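Local coordinates for protein hydroxyglutarate synthase (Pseudomonas putida, PDB 6W1G) that uses iron and molecular oxygen to decarboxylate and hydroxylate 2-oxoadipate, giving D-2-hydroxyglutarate in the bacterial catabolism of D-lysine, at residues Ala112-His117 with Val395-Leu400; Gly76-Leu81 with Glu430-Leu435; Gln350-Gly355 with Phe359-Thr364; Ala82-Leu87 with Gln155-Arg160. All blocks are in the same frame, centred on the assembly; numbering follows the deposited sequence.

Contact 1. Residues Ala112-His117 with Val395-Leu400; sequences AFRAVH and VYEDFL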
loop_
_atom_site.group_PDB
_atom_site.type_symbol
_atom_site.label_atom_id
_atom_site.label_comp_id
_atom_site.label_asym_id
_atom_site.label_seq_id
_atom_site.Cartn_x
_atom_site.Cartn_y
_atom_site.Cartn_z
ATOM N N ALA A 112 5.508 4.341 3.330
ATOM C CA ALA A 112 4.135 3.937 3.597
ATOM C C ALA A 112 3.961 3.699 5.096
ATOM O O ALA A 112 4.734 2.969 5.706
ATOM C CB ALA A 112 3.727 2.692 2.844
ATOM N N PHE A 113 2.921 4.275 5.658
ATOM C CA PHE A 113 2.583 4.050 7.053
ATOM C C PHE A 113 1.646 2.844 7.126
ATOM O O PHE A 113 0.619 2.821 6.430
ATOM C CB PHE A 113 1.943 5.298 7.674
ATOM C CG PHE A 113 2.903 6.443 7.768
ATOM C CD1 PHE A 113 2.978 7.407 6.767
ATOM C CD2 PHE A 113 3.707 6.596 8.883
ATOM C CE1 PHE A 113 3.854 8.480 6.893
ATOM C CE2 PHE A 113 4.562 7.653 8.995
ATOM C CZ PHE A 113 4.634 8.601 7.986
ATOM N N ARG A 114 1.984 1.872 7.970
ATOM C CA ARG A 114 1.212 0.656 8.091
ATOM C C ARG A 114 1.547 -0.016 9.408
ATOM O O ARG A 114 2.585 0.256 10.020
ATOM C CB ARG A 114 1.429 -0.326 6.924
ATOM C CG ARG A 114 2.859 -0.828 6.786
ATOM C CD ARG A 114 2.888 -1.930 5.760
ATOM N NE ARG A 114 4.164 -2.593 5.548
ATOM C CZ ARG A 114 4.553 -3.714 6.173
ATOM N NH1 ARG A 114 3.878 -4.209 7.186
ATOM N NH2 ARG A 114 5.624 -4.362 5.730
ATOM N N ALA A 115 0.683 -0.939 9.846
ATOM C CA ALA A 115 1.026 -1.846 10.929
ATOM C C ALA A 115 2.039 -2.852 10.399
ATOM O O ALA A 115 2.230 -3.044 9.207
ATOM C CB ALA A 115 -0.219 -2.526 11.419
ATOM N N VAL A 116 2.711 -3.509 11.332
ATOM C CA VAL A 116 3.877 -4.322 10.989
ATOM C C VAL A 116 3.758 -5.805 11.329
ATOM O O VAL A 116 4.509 -6.625 10.771
ATOM C CB VAL A 116 5.174 -3.719 11.554
ATOM C CG1 VAL A 116 5.376 -2.278 11.030
ATOM C CG2 VAL A 116 5.211 -3.842 13.061
ATOM N N HIS A 117 2.867 -6.190 12.203
ATOM C CA HIS A 117 2.776 -7.543 12.721
ATOM C C HIS A 117 1.533 -8.166 12.099
ATOM O O HIS A 117 0.496 -7.485 12.006
ATOM C CB HIS A 117 2.660 -7.476 14.224
ATOM C CG HIS A 117 2.651 -8.769 14.927
ATOM N ND1 HIS A 117 1.580 -9.637 14.893
ATOM C CD2 HIS A 117 3.539 -9.303 15.800
ATOM C CE1 HIS A 117 1.813 -10.644 15.713
ATOM N NE2 HIS A 117 2.994 -10.462 16.280
ATOM N N VAL A 395 1.622 -12.438 2.483
ATOM C CA VAL A 395 1.152 -11.373 1.595
ATOM C C VAL A 395 2.016 -10.137 1.709
ATOM O O VAL A 395 2.397 -9.703 2.802
ATOM C CB VAL A 395 -0.340 -11.107 1.820
ATOM C CG1 VAL A 395 -0.654 -10.638 3.274
ATOM C CG2 VAL A 395 -0.896 -10.103 0.792
ATOM N N TYR A 396 2.257 -9.523 0.559
ATOM C CA TYR A 396 3.016 -8.280 0.457
ATOM C C TYR A 396 2.163 -7.117 0.904
ATOM O O TYR A 396 1.037 -6.938 0.416
ATOM C CB TYR A 396 3.410 -8.129 -1.008
ATOM C CG TYR A 396 4.388 -6.986 -1.266
ATOM C CD1 TYR A 396 5.622 -6.976 -0.634
ATOM C CD2 TYR A 396 4.096 -5.967 -2.150
ATOM C CE1 TYR A 396 6.567 -5.977 -0.882
ATOM C CE2 TYR A 396 5.021 -4.975 -2.425
ATOM C CZ TYR A 396 6.257 -4.984 -1.755
ATOM O OH TYR A 396 7.239 -4.047 -1.962
ATOM N N GLU A 397 2.709 -6.309 1.804
ATOM C CA GLU A 397 2.030 -5.184 2.419
ATOM C C GLU A 397 2.499 -3.840 1.917
ATOM O O GLU A 397 1.918 -2.808 2.307
ATOM C CB GLU A 397 2.275 -5.199 3.961
ATOM C CG GLU A 397 1.861 -6.479 4.609
ATOM C CD GLU A 397 0.362 -6.718 4.739
ATOM O OE1 GLU A 397 -0.454 -5.865 4.303
ATOM O OE2 GLU A 397 -0.010 -7.814 5.262
ATOM N N ASP A 398 3.524 -3.815 1.064
ATOM C CA ASP A 398 4.193 -2.573 0.629
ATOM C C ASP A 398 3.859 -2.283 -0.837
ATOM O O ASP A 398 2.768 -2.624 -1.303
ATOM C CB ASP A 398 5.656 -2.695 1.001
ATOM C CG ASP A 398 5.808 -2.825 2.501
ATOM O OD1 ASP A 398 5.506 -1.832 3.182
ATOM O OD2 ASP A 398 6.149 -3.928 2.981
ATOM N N PHE A 399 4.766 -1.609 -1.536
ATOM C CA PHE A 399 4.455 -1.055 -2.846
ATOM C C PHE A 399 5.555 -1.431 -3.832
ATOM O O PHE A 399 6.631 -1.923 -3.436
ATOM C CB PHE A 399 4.258 0.449 -2.710
ATOM C CG PHE A 399 3.062 0.747 -1.843
ATOM C CD1 PHE A 399 1.819 0.792 -2.397
ATOM C CD2 PHE A 399 3.158 0.860 -0.471
ATOM C CE1 PHE A 399 0.694 0.975 -1.647
ATOM C CE2 PHE A 399 2.024 0.997 0.308
ATOM C CZ PHE A 399 0.801 1.125 -0.276
ATOM N N LEU A 400 5.259 -1.270 -5.123
ATOM C CA LEU A 400 6.252 -1.634 -6.114
ATOM C C LEU A 400 7.508 -0.781 -5.974
ATOM O O LEU A 400 7.432 0.425 -5.680
ATOM C CB LEU A 400 5.661 -1.552 -7.522
ATOM C CG LEU A 400 4.557 -2.579 -7.829
ATOM C CD1 LEU A 400 3.932 -2.298 -9.200
ATOM C CD2 LEU A 400 5.087 -4.019 -7.741
#
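R114 reaches from the end of strand 108-114 to the loop 395-400 and takes hold of D398. Its CB leaves the strand in the direction of the loop. CG is tucked between the backbone N and the carbonyl carbon (chi1 62°), and the chain then runs extended to NE. CD is the first atom to arrive, with R114 CD 3.7 Å from E397 O. R114 NE donates to D398 OD1 over 2.8 Å, close to the guanidinium plane. R114 NH2 binds D398 OD2, also over 2.8 Å, on its syn lone pair. This is a side-on, two-nitrogen salt bridge, yet the two flat groups are turned 48° against each other. CZ is covered on one face by E397, with R114 CZ 3.5 Å from E397 CB. R114 NH1 turns back and donates to A115 O at 2.9 Å. Each nitrogen thus has an acceptor, which fixes the group's rotation. The carboxylate of E397 bends away to salt bridges with R127 and R64. Beside this polar grip, A112 CB packs against F399 CE2 at 3.5 Å. The F399 ring also meets H70 edge to face, and the F399 side chain's nearest atom is about 5 Å from the bound nickel. The contact thus borders a two-histidine, one-carboxylate metal site, made by H70, H226 and E294 in this member of the glyoxalase clan.

Contact 2. Residues Gly76-Leu81 with Glu430-Leu435; sequences GTAEEL and EAALGL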
loop_
_atom_site.group_PDB
_atom_site.type_symbol
_atom_site.label_atom_id
_atom_site.label_comp_id
_atom_site.label_asym_id
_atom_site.label_seq_id
_atom_site.Cartn_x
_atom_site.Cartn_y
_atom_site.Cartn_z
ATOM N N GLY A 76 3.763 18.676 1.909
ATOM C CA GLY A 76 4.635 19.662 1.337
ATOM C C GLY A 76 5.829 20.077 2.155
ATOM O O GLY A 76 6.710 20.741 1.618
ATOM N N THR A 77 5.856 19.774 3.448
ATOM C CA THR A 77 6.938 20.235 4.301
ATOM C C THR A 77 7.357 19.135 5.260
ATOM O O THR A 77 6.594 18.207 5.566
ATOM C CB THR A 77 6.552 21.457 5.167
ATOM O OG1 THR A 77 5.678 21.013 6.212
ATOM C CG2 THR A 77 5.937 22.575 4.351
ATOM N N ALA A 78 8.603 19.239 5.724
ATOM C CA ALA A 78 9.117 18.319 6.734
ATOM C C ALA A 78 8.230 18.286 7.974
ATOM O O ALA A 78 7.962 17.210 8.534
ATOM C CB ALA A 78 10.564 18.684 7.121
ATOM N N GLU A 79 7.778 19.451 8.432
ATOM C CA GLU A 79 6.926 19.506 9.614
ATOM C C GLU A 79 5.617 18.740 9.385
ATOM O O GLU A 79 5.123 18.054 10.287
ATOM C CB GLU A 79 6.680 20.975 9.934
ATOM C CG GLU A 79 7.943 21.793 10.363
ATOM C CD GLU A 79 9.090 21.988 9.345
ATOM O OE1 GLU A 79 8.887 22.123 8.107
ATOM O OE2 GLU A 79 10.232 22.089 9.827
ATOM N N GLU A 80 5.046 18.853 8.174
ATOM C CA GLU A 80 3.840 18.088 7.858
ATOM C C GLU A 80 4.111 16.585 7.905
ATOM O O GLU A 80 3.289 15.822 8.422
ATOM C CB GLU A 80 3.265 18.489 6.496
ATOM C CG GLU A 80 2.609 19.887 6.514
ATOM C CD GLU A 80 2.149 20.383 5.169
ATOM O OE1 GLU A 80 2.324 19.686 4.157
ATOM O OE2 GLU A 80 1.602 21.502 5.146
ATOM N N LEU A 81 5.233 16.150 7.346
ATOM C CA LEU A 81 5.567 14.727 7.365
ATOM C C LEU A 81 5.774 14.222 8.788
ATOM O O LEU A 81 5.272 13.155 9.171
ATOM C CB LEU A 81 6.809 14.456 6.506
ATOM C CG LEU A 81 7.214 12.990 6.410
ATOM C CD1 LEU A 81 6.159 12.125 5.734
ATOM C CD2 LEU A 81 8.543 12.887 5.684
ATOM N N GLU A 430 14.485 10.813 6.207
ATOM C CA GLU A 430 14.368 10.416 7.606
ATOM C C GLU A 430 14.550 11.591 8.561
ATOM O O GLU A 430 13.903 11.640 9.612
ATOM C CB GLU A 430 15.322 9.249 7.917
ATOM C CG GLU A 430 14.905 7.992 7.166
ATOM C CD GLU A 430 15.819 6.805 7.397
ATOM O OE1 GLU A 430 17.018 6.995 7.668
ATOM O OE2 GLU A 430 15.318 5.673 7.311
ATOM N N ALA A 431 15.379 12.560 8.194
ATOM C CA ALA A 431 15.509 13.748 9.018
ATOM C C ALA A 431 14.197 14.514 9.056
ATOM O O ALA A 431 13.784 15.014 10.115
ATOM C CB ALA A 431 16.648 14.606 8.480
ATOM N N ALA A 432 13.519 14.608 7.909
ATOM C CA ALA A 432 12.220 15.282 7.845
ATOM C C ALA A 432 11.159 14.515 8.614
ATOM O O ALA A 432 10.348 15.099 9.334
ATOM C CB ALA A 432 11.814 15.428 6.381
ATOM N N LEU A 433 11.179 13.189 8.493
ATOM C CA LEU A 433 10.193 12.325 9.127
ATOM C C LEU A 433 10.319 12.319 10.642
ATOM O O LEU A 433 9.315 12.174 11.360
ATOM C CB LEU A 433 10.437 10.914 8.599
ATOM C CG LEU A 433 9.526 9.786 9.053
ATOM C CD1 LEU A 433 8.094 9.997 8.657
ATOM C CD2 LEU A 433 10.027 8.467 8.464
ATOM N N GLY A 434 11.537 12.446 11.141
ATOM C CA GLY A 434 11.736 12.392 12.561
ATOM C C GLY A 434 12.034 11.009 13.096
ATOM O O GLY A 434 12.141 10.846 14.313
ATOM N N LEU A 435 12.136 10.015 12.226
ATOM C CA LEU A 435 12.611 8.691 12.612
ATOM C C LEU A 435 13.055 7.952 11.364
ATOM O O LEU A 435 12.901 8.433 10.246
ATOM C CB LEU A 435 11.581 7.950 13.450
ATOM C CG LEU A 435 10.311 7.624 12.730
ATOM C CD1 LEU A 435 9.730 6.339 13.328
ATOM C CD2 LEU A 435 9.380 8.749 12.898
#
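L81 and L433 meet with the same side-chain torsions. In each, CG lies opposite the backbone N (chi1 -178°) and next to the carbonyl carbon, and chi2 is close to 62°. This sends the branched end of L81 across to the other helix. The CB of L433 leads away overall, but its tip comes back, so that L81 CG and L433 CD1 are 3.8 Å apart. The CD2 branch of L81 lies against the backbone, with L81 CD2 3.9 Å from L433 CA. It also faces the neighbouring alanine, L81 CD2 to A432 CB being 4.2 Å. The two alanines bring the helices close, with A78 CB only 3.6 Å from A432 CB. The carbonyl oxygens A78 O and A432 O approach to 3.3 Å here, but both are acceptors and do not bond. The contact joins the first turn of helix 78-90, which follows strand 69-75 of the mixed sheet, to the last turn of helix 424-433. L81 also packs on T130 and L132 of that sheet. With an alanine in place of L81, a gap would probably open between L433 and the sheet, and the L433 tip would lose one of its apolar neighbours in helix 78-90. T77 is the N-cap of helix 78-90, and its OG1 accepts from E80 N at 3.0 Å. The carboxylate of E80 reaches back, with E80 OE1 accepting from G76 N at 2.9 Å, while OE2 forms a salt bridge with R154. Helix 424-433 gives way at G434, at whose backbone angles a side chain would jam against the preceding carbonyl oxygen.

Contact 3. Residues Gln350-Gly355 with Phe359-Thr364; sequences QMREQG and FRYFAT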
loop_
_atom_site.group_PDB
_atom_site.type_symbol
_atom_site.label_atom_id
_atom_site.label_comp_id
_atom_site.label_asym_id
_atom_site.label_seq_id
_atom_site.Cartn_x
_atom_site.Cartn_y
_atom_site.Cartn_z
ATOM N N GLN A 350 8.821 -24.488 -5.102
ATOM C CA GLN A 350 10.117 -23.989 -5.575
ATOM C C GLN A 350 10.371 -22.580 -5.075
ATOM O O GLN A 350 11.506 -22.221 -4.794
ATOM C CB GLN A 350 10.165 -24.039 -7.084
ATOM C CG GLN A 350 10.376 -25.423 -7.619
ATOM C CD GLN A 350 11.766 -25.996 -7.370
ATOM O OE1 GLN A 350 12.720 -25.326 -6.990
ATOM N NE2 GLN A 350 11.893 -27.259 -7.648
ATOM N N MET A 351 9.333 -21.739 -5.014
ATOM C CA MET A 351 9.524 -20.426 -4.445
ATOM C C MET A 351 10.023 -20.514 -3.013
ATOM O O MET A 351 10.847 -19.705 -2.576
ATOM C CB MET A 351 8.197 -19.657 -4.469
ATOM C CG MET A 351 7.702 -19.278 -5.865
ATOM S SD MET A 351 5.983 -18.796 -6.000
ATOM C CE MET A 351 5.915 -17.297 -5.044
ATOM N N ARG A 352 9.529 -21.502 -2.272
ATOM C CA ARG A 352 10.003 -21.756 -0.931
ATOM C C ARG A 352 11.425 -22.308 -0.921
ATOM O O ARG A 352 12.296 -21.788 -0.209
ATOM C CB ARG A 352 9.021 -22.678 -0.239
ATOM C CG ARG A 352 9.439 -23.016 1.155
ATOM C CD ARG A 352 8.431 -23.975 1.874
ATOM N NE ARG A 352 9.188 -24.564 2.991
ATOM C CZ ARG A 352 9.808 -25.727 3.027
ATOM N NH1 ARG A 352 9.799 -26.650 2.064
ATOM N NH2 ARG A 352 10.438 -26.048 4.159
ATOM N N GLU A 353 11.672 -23.393 -1.644
ATOM C CA GLU A 353 12.966 -24.050 -1.569
ATOM C C GLU A 353 14.097 -23.166 -2.069
ATOM O O GLU A 353 15.206 -23.209 -1.519
ATOM C CB GLU A 353 12.932 -25.372 -2.345
ATOM C CG GLU A 353 14.075 -26.265 -2.077
ATOM C CD GLU A 353 13.874 -27.596 -2.734
ATOM O OE1 GLU A 353 13.233 -28.479 -2.118
ATOM O OE2 GLU A 353 14.335 -27.759 -3.887
ATOM N N GLN A 354 13.832 -22.353 -3.101
ATOM C CA GLN A 354 14.823 -21.430 -3.630
ATOM C C GLN A 354 14.906 -20.137 -2.843
ATOM O O GLN A 354 15.716 -19.270 -3.195
ATOM C CB GLN A 354 14.529 -21.160 -5.100
ATOM C CG GLN A 354 14.710 -22.349 -5.982
ATOM C CD GLN A 354 14.448 -22.010 -7.449
ATOM O OE1 GLN A 354 14.875 -20.972 -7.942
ATOM N NE2 GLN A 354 13.750 -22.870 -8.123
ATOM N N GLY A 355 14.108 -19.973 -1.796
ATOM C CA GLY A 355 14.222 -18.799 -0.945
ATOM C C GLY A 355 13.861 -17.515 -1.653
ATOM O O GLY A 355 14.503 -16.479 -1.413
ATOM N N PHE A 359 7.116 -16.942 3.650
ATOM C CA PHE A 359 6.002 -17.859 3.892
ATOM C C PHE A 359 5.537 -17.793 5.315
ATOM O O PHE A 359 6.276 -17.444 6.221
ATOM C CB PHE A 359 6.420 -19.297 3.528
ATOM C CG PHE A 359 6.595 -19.485 2.047
ATOM C CD1 PHE A 359 7.778 -19.153 1.382
ATOM C CD2 PHE A 359 5.500 -19.891 1.282
ATOM C CE1 PHE A 359 7.836 -19.224 -0.010
ATOM C CE2 PHE A 359 5.582 -19.987 -0.098
ATOM C CZ PHE A 359 6.720 -19.639 -0.738
ATOM N N ARG A 360 4.302 -18.202 5.531
ATOM C CA ARG A 360 3.832 -18.589 6.867
ATOM C C ARG A 360 3.463 -20.057 6.858
ATOM O O ARG A 360 2.939 -20.589 5.882
ATOM C CB ARG A 360 2.617 -17.730 7.291
ATOM C CG ARG A 360 2.960 -16.277 7.454
ATOM C CD ARG A 360 1.680 -15.438 7.768
ATOM N NE ARG A 360 1.255 -15.659 9.131
ATOM C CZ ARG A 360 0.007 -15.585 9.543
ATOM N NH1 ARG A 360 -0.966 -15.252 8.731
ATOM N NH2 ARG A 360 -0.260 -15.850 10.818
ATOM N N TYR A 361 3.743 -20.677 7.979
ATOM C CA TYR A 361 3.592 -22.091 8.213
ATOM C C TYR A 361 2.539 -22.307 9.281
ATOM O O TYR A 361 2.518 -21.579 10.272
ATOM C CB TYR A 361 4.927 -22.680 8.681
ATOM C CG TYR A 361 5.993 -22.589 7.606
ATOM C CD1 TYR A 361 6.753 -21.420 7.427
ATOM C CD2 TYR A 361 6.224 -23.620 6.745
ATOM C CE1 TYR A 361 7.720 -21.314 6.470
ATOM C CE2 TYR A 361 7.178 -23.537 5.746
ATOM C CZ TYR A 361 7.911 -22.377 5.599
ATOM O OH TYR A 361 8.845 -22.323 4.630
ATOM N N PHE A 362 1.707 -23.341 9.119
ATOM C CA PHE A 362 0.582 -23.612 9.994
ATOM C C PHE A 362 0.485 -25.096 10.329
ATOM O O PHE A 362 0.613 -25.949 9.459
ATOM C CB PHE A 362 -0.721 -23.177 9.321
ATOM C CG PHE A 362 -0.704 -21.732 8.896
ATOM C CD1 PHE A 362 -0.915 -20.706 9.803
ATOM C CD2 PHE A 362 -0.402 -21.384 7.585
ATOM C CE1 PHE A 362 -0.857 -19.386 9.416
ATOM C CE2 PHE A 362 -0.337 -20.049 7.213
ATOM C CZ PHE A 362 -0.566 -19.060 8.112
ATOM N N ALA A 363 0.170 -25.386 11.594
ATOM C CA ALA A 363 -0.174 -26.745 11.970
ATOM C C ALA A 363 -1.509 -27.134 11.355
ATOM O O ALA A 363 -2.488 -26.394 11.457
ATOM C CB ALA A 363 -0.278 -26.802 13.490
ATOM N N THR A 364 -1.571 -28.304 10.763
ATOM C CA THR A 364 -2.804 -28.806 10.200
ATOM C C THR A 364 -3.592 -29.608 11.227
ATOM O O THR A 364 -3.110 -29.983 12.287
ATOM C CB THR A 364 -2.537 -29.687 8.987
ATOM O OG1 THR A 364 -1.922 -30.865 9.468
ATOM C CG2 THR A 364 -1.658 -29.015 7.951
#
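R352 and F359 belong to a tight helix-to-strand connection, in which helix 348-353 ends in a Schellman motif at G355 and the chain soon enters strand 359-363. That strand pairs with 389-393 in a two-stranded antiparallel sheet. The F359 ring lies under the last turn of the helix. R352 CB stands over one face in a CH-pi contact, 4.0 Å from the F359 ring centroid and displaced toward the rim. The ring also runs close to the main chain, with F359 CE1 3.5 Å from R352 CA. M351 adds a looser apolar touch, M351 CB to F359 CZ at 4.0 Å. Beyond CB the arginine leaves F359 behind. Its CG is opposite the backbone N (chi1 179°) and the chain stays extended to NE, which carries the guanidinium along to Y361. The guanidinium has further partners here, as R352 NH1 is hydrogen-bonded to Q381 and F391 makes a cation-pi contact with R352. The tyrosine is met at the edge of its ring, and the ring and guanidinium planes stand 79° apart. R352 NE donates to Y361 OH over 2.8 Å, with the oxygen lying in the guanidinium plane.

Contact 4. Residues Ala82-Leu87 with Gln155-Arg160; sequences ATIARL and QIFTSR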
loop_
_atom_site.group_PDB
_atom_site.type_symbol
_atom_site.label_atom_id
_atom_site.label_comp_id
_atom_site.label_asym_id
_atom_site.label_seq_id
_atom_site.Cartn_x
_atom_site.Cartn_y
_atom_site.Cartn_z
ATOM N N ALA A 82 6.516 14.972 9.592
ATOM C CA ALA A 82 6.767 14.546 10.965
ATOM C C ALA A 82 5.486 14.475 11.768
ATOM O O ALA A 82 5.289 13.560 12.568
ATOM C CB ALA A 82 7.762 15.504 11.637
ATOM N N THR A 83 4.582 15.440 11.555
ATOM C CA THR A 83 3.345 15.426 12.319
ATOM C C THR A 83 2.419 14.323 11.850
ATOM O O THR A 83 1.743 13.668 12.663
ATOM C CB THR A 83 2.684 16.803 12.211
ATOM O OG1 THR A 83 3.565 17.796 12.734
ATOM C CG2 THR A 83 1.438 16.826 13.051
ATOM N N ILE A 84 2.380 14.087 10.530
ATOM C CA ILE A 84 1.553 12.999 10.069
ATOM C C ILE A 84 2.047 11.641 10.557
ATOM O O ILE A 84 1.224 10.760 10.831
ATOM C CB ILE A 84 1.342 13.105 8.567
ATOM C CG1 ILE A 84 -0.090 12.686 8.315
ATOM C CG2 ILE A 84 2.311 12.455 7.855
ATOM C CD1 ILE A 84 -0.557 13.137 7.021
ATOM N N ALA A 85 3.360 11.465 10.760
ATOM C CA ALA A 85 3.827 10.241 11.389
ATOM C C ALA A 85 3.246 10.081 12.775
ATOM O O ALA A 85 2.873 8.975 13.184
ATOM C CB ALA A 85 5.343 10.239 11.447
ATOM N N ARG A 86 3.171 11.181 13.542
ATOM C CA ARG A 86 2.576 11.118 14.878
ATOM C C ARG A 86 1.090 10.792 14.819
ATOM O O ARG A 86 0.566 10.061 15.648
ATOM C CB ARG A 86 2.798 12.430 15.632
ATOM C CG ARG A 86 4.252 12.711 15.906
ATOM C CD ARG A 86 4.418 14.133 16.460
ATOM N NE ARG A 86 3.718 14.306 17.729
ATOM C CZ ARG A 86 2.970 15.346 18.050
ATOM N NH1 ARG A 86 2.794 16.356 17.195
ATOM N NH2 ARG A 86 2.375 15.364 19.239
ATOM N N LEU A 87 0.378 11.380 13.849
ATOM C CA LEU A 87 -1.025 11.080 13.627
ATOM C C LEU A 87 -1.231 9.595 13.357
ATOM O O LEU A 87 -2.095 8.943 13.963
ATOM C CB LEU A 87 -1.529 11.936 12.454
ATOM C CG LEU A 87 -3.015 11.920 12.145
ATOM C CD1 LEU A 87 -3.451 13.232 11.479
ATOM C CD2 LEU A 87 -3.376 10.735 11.281
ATOM N N GLN A 155 -1.866 25.320 7.622
ATOM C CA GLN A 155 -1.995 24.425 8.771
ATOM C C GLN A 155 -2.955 23.292 8.421
ATOM O O GLN A 155 -4.174 23.463 8.495
ATOM C CB GLN A 155 -2.498 25.160 10.002
ATOM C CG GLN A 155 -2.810 24.239 11.197
ATOM C CD GLN A 155 -1.647 23.337 11.631
ATOM O OE1 GLN A 155 -1.575 22.188 11.225
ATOM N NE2 GLN A 155 -0.757 23.855 12.476
ATOM N N ILE A 156 -2.415 22.140 8.050
ATOM C CA ILE A 156 -3.252 21.064 7.533
ATOM C C ILE A 156 -3.950 20.228 8.590
ATOM O O ILE A 156 -4.822 19.436 8.252
ATOM C CB ILE A 156 -2.442 20.173 6.574
ATOM C CG1 ILE A 156 -1.390 19.345 7.309
ATOM C CG2 ILE A 156 -1.852 21.009 5.422
ATOM C CD1 ILE A 156 -0.735 18.314 6.425
ATOM N N PHE A 157 -3.595 20.342 9.859
ATOM C CA PHE A 157 -4.195 19.588 10.938
ATOM C C PHE A 157 -5.080 20.481 11.786
ATOM O O PHE A 157 -4.700 21.622 12.099
ATOM C CB PHE A 157 -3.129 19.025 11.846
ATOM C CG PHE A 157 -2.083 18.229 11.111
ATOM C CD1 PHE A 157 -2.353 16.969 10.618
ATOM C CD2 PHE A 157 -0.832 18.794 10.842
ATOM C CE1 PHE A 157 -1.354 16.262 9.920
ATOM C CE2 PHE A 157 0.141 18.106 10.155
ATOM C CZ PHE A 157 -0.106 16.860 9.702
ATOM N N THR A 158 -6.242 19.972 12.174
ATOM C CA THR A 158 -7.061 20.733 13.097
ATOM C C THR A 158 -6.411 20.763 14.469
ATOM O O THR A 158 -5.658 19.872 14.864
ATOM C CB THR A 158 -8.480 20.199 13.224
ATOM O OG1 THR A 158 -8.446 18.965 13.942
ATOM C CG2 THR A 158 -9.148 20.002 11.862
ATOM N N SER A 159 -6.703 21.831 15.207
ATOM C CA SER A 159 -6.172 21.934 16.552
ATOM C C SER A 159 -6.626 20.762 17.420
ATOM O O SER A 159 -5.842 20.271 18.258
ATOM C CB SER A 159 -6.562 23.268 17.185
ATOM O OG SER A 159 -5.882 24.328 16.555
ATOM N N ARG A 160 -7.876 20.315 17.248
ATOM C CA ARG A 160 -8.361 19.193 18.045
ATOM C C ARG A 160 -7.592 17.904 17.703
ATOM O O ARG A 160 -7.261 17.112 18.594
ATOM C CB ARG A 160 -9.867 18.997 17.862
ATOM C CG ARG A 160 -10.473 18.028 18.856
ATOM C CD ARG A 160 -10.625 18.689 20.231
ATOM N NE ARG A 160 -11.127 17.701 21.198
ATOM C CZ ARG A 160 -10.410 17.136 22.164
ATOM N NH1 ARG A 160 -9.137 17.493 22.385
ATOM N NH2 ARG A 160 -10.964 16.195 22.895
#
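T83 and F157 have the nearest CA atoms of the two segments, T83 CA lying 8.7 Å from F157 CA, a distance bridged mainly by the phenylalanine ring. F157 sits in the loop just before helix 159-171, and its CB points to helix 78-90. The ring lies against one side of that helix. T83 puts its methyl over a face, because CG2 is opposite the backbone N while OG1 (chi1 -60°) turns to E79 O one helical turn earlier. T83 CG2 is 3.7 Å from the F157 ring centroid and 24° off the normal, a CH-pi contact. The nearest ring atom is CE2, with T83 CG2 to F157 CE2 at 3.4 Å. I156 CG1 covers the opposite face, so the ring is held between the two. The I84 side chain crosses that of F157 at about a right angle, L87 obliquely. I84 CG1 comes within 4.1 Å of F157 CE1, and L87 CD1 lies 4.0 Å from F157 CD1. L162 of helix 159-171 touches both T83 and F157. The backbone under the ring is held as well, since F157 N donates to Q155 OE1 at 3.1 Å, on a lone pair of that amide. Put in place of F157, a serine would not fill the space of the ring, and T83, I84 and L87 would probably lose their shared partner, leaving a gap between helix and loop. The side-chain atoms that meet across the contact are all carbon. T83 can offer a methyl to the ring while its hydroxyl stays hydrogen-bonded to E79 O, inside its own helix.

Contacts 1, 3 and 4 are buried, contact 1 near the centre of the chain beside the metal site, contacts 3 and 4 farther out. Contact 2 is only partly buried. Contact 1 is also the one that relies on a salt bridge. Contacts 2 and 4 share helix 78-90 and use apolar packing, contact 2 on small alanines and leucines and contact 4 on an aromatic ring. Their centres are 12 Å apart. F113 of contact 1 touches both, through L433 and A85. Contact 3 touches none of the others; its nearest atoms are about 6 Å from contact 1 and about 24 Å from contact 2. It mixes a CH-pi contact with a hydrogen bond.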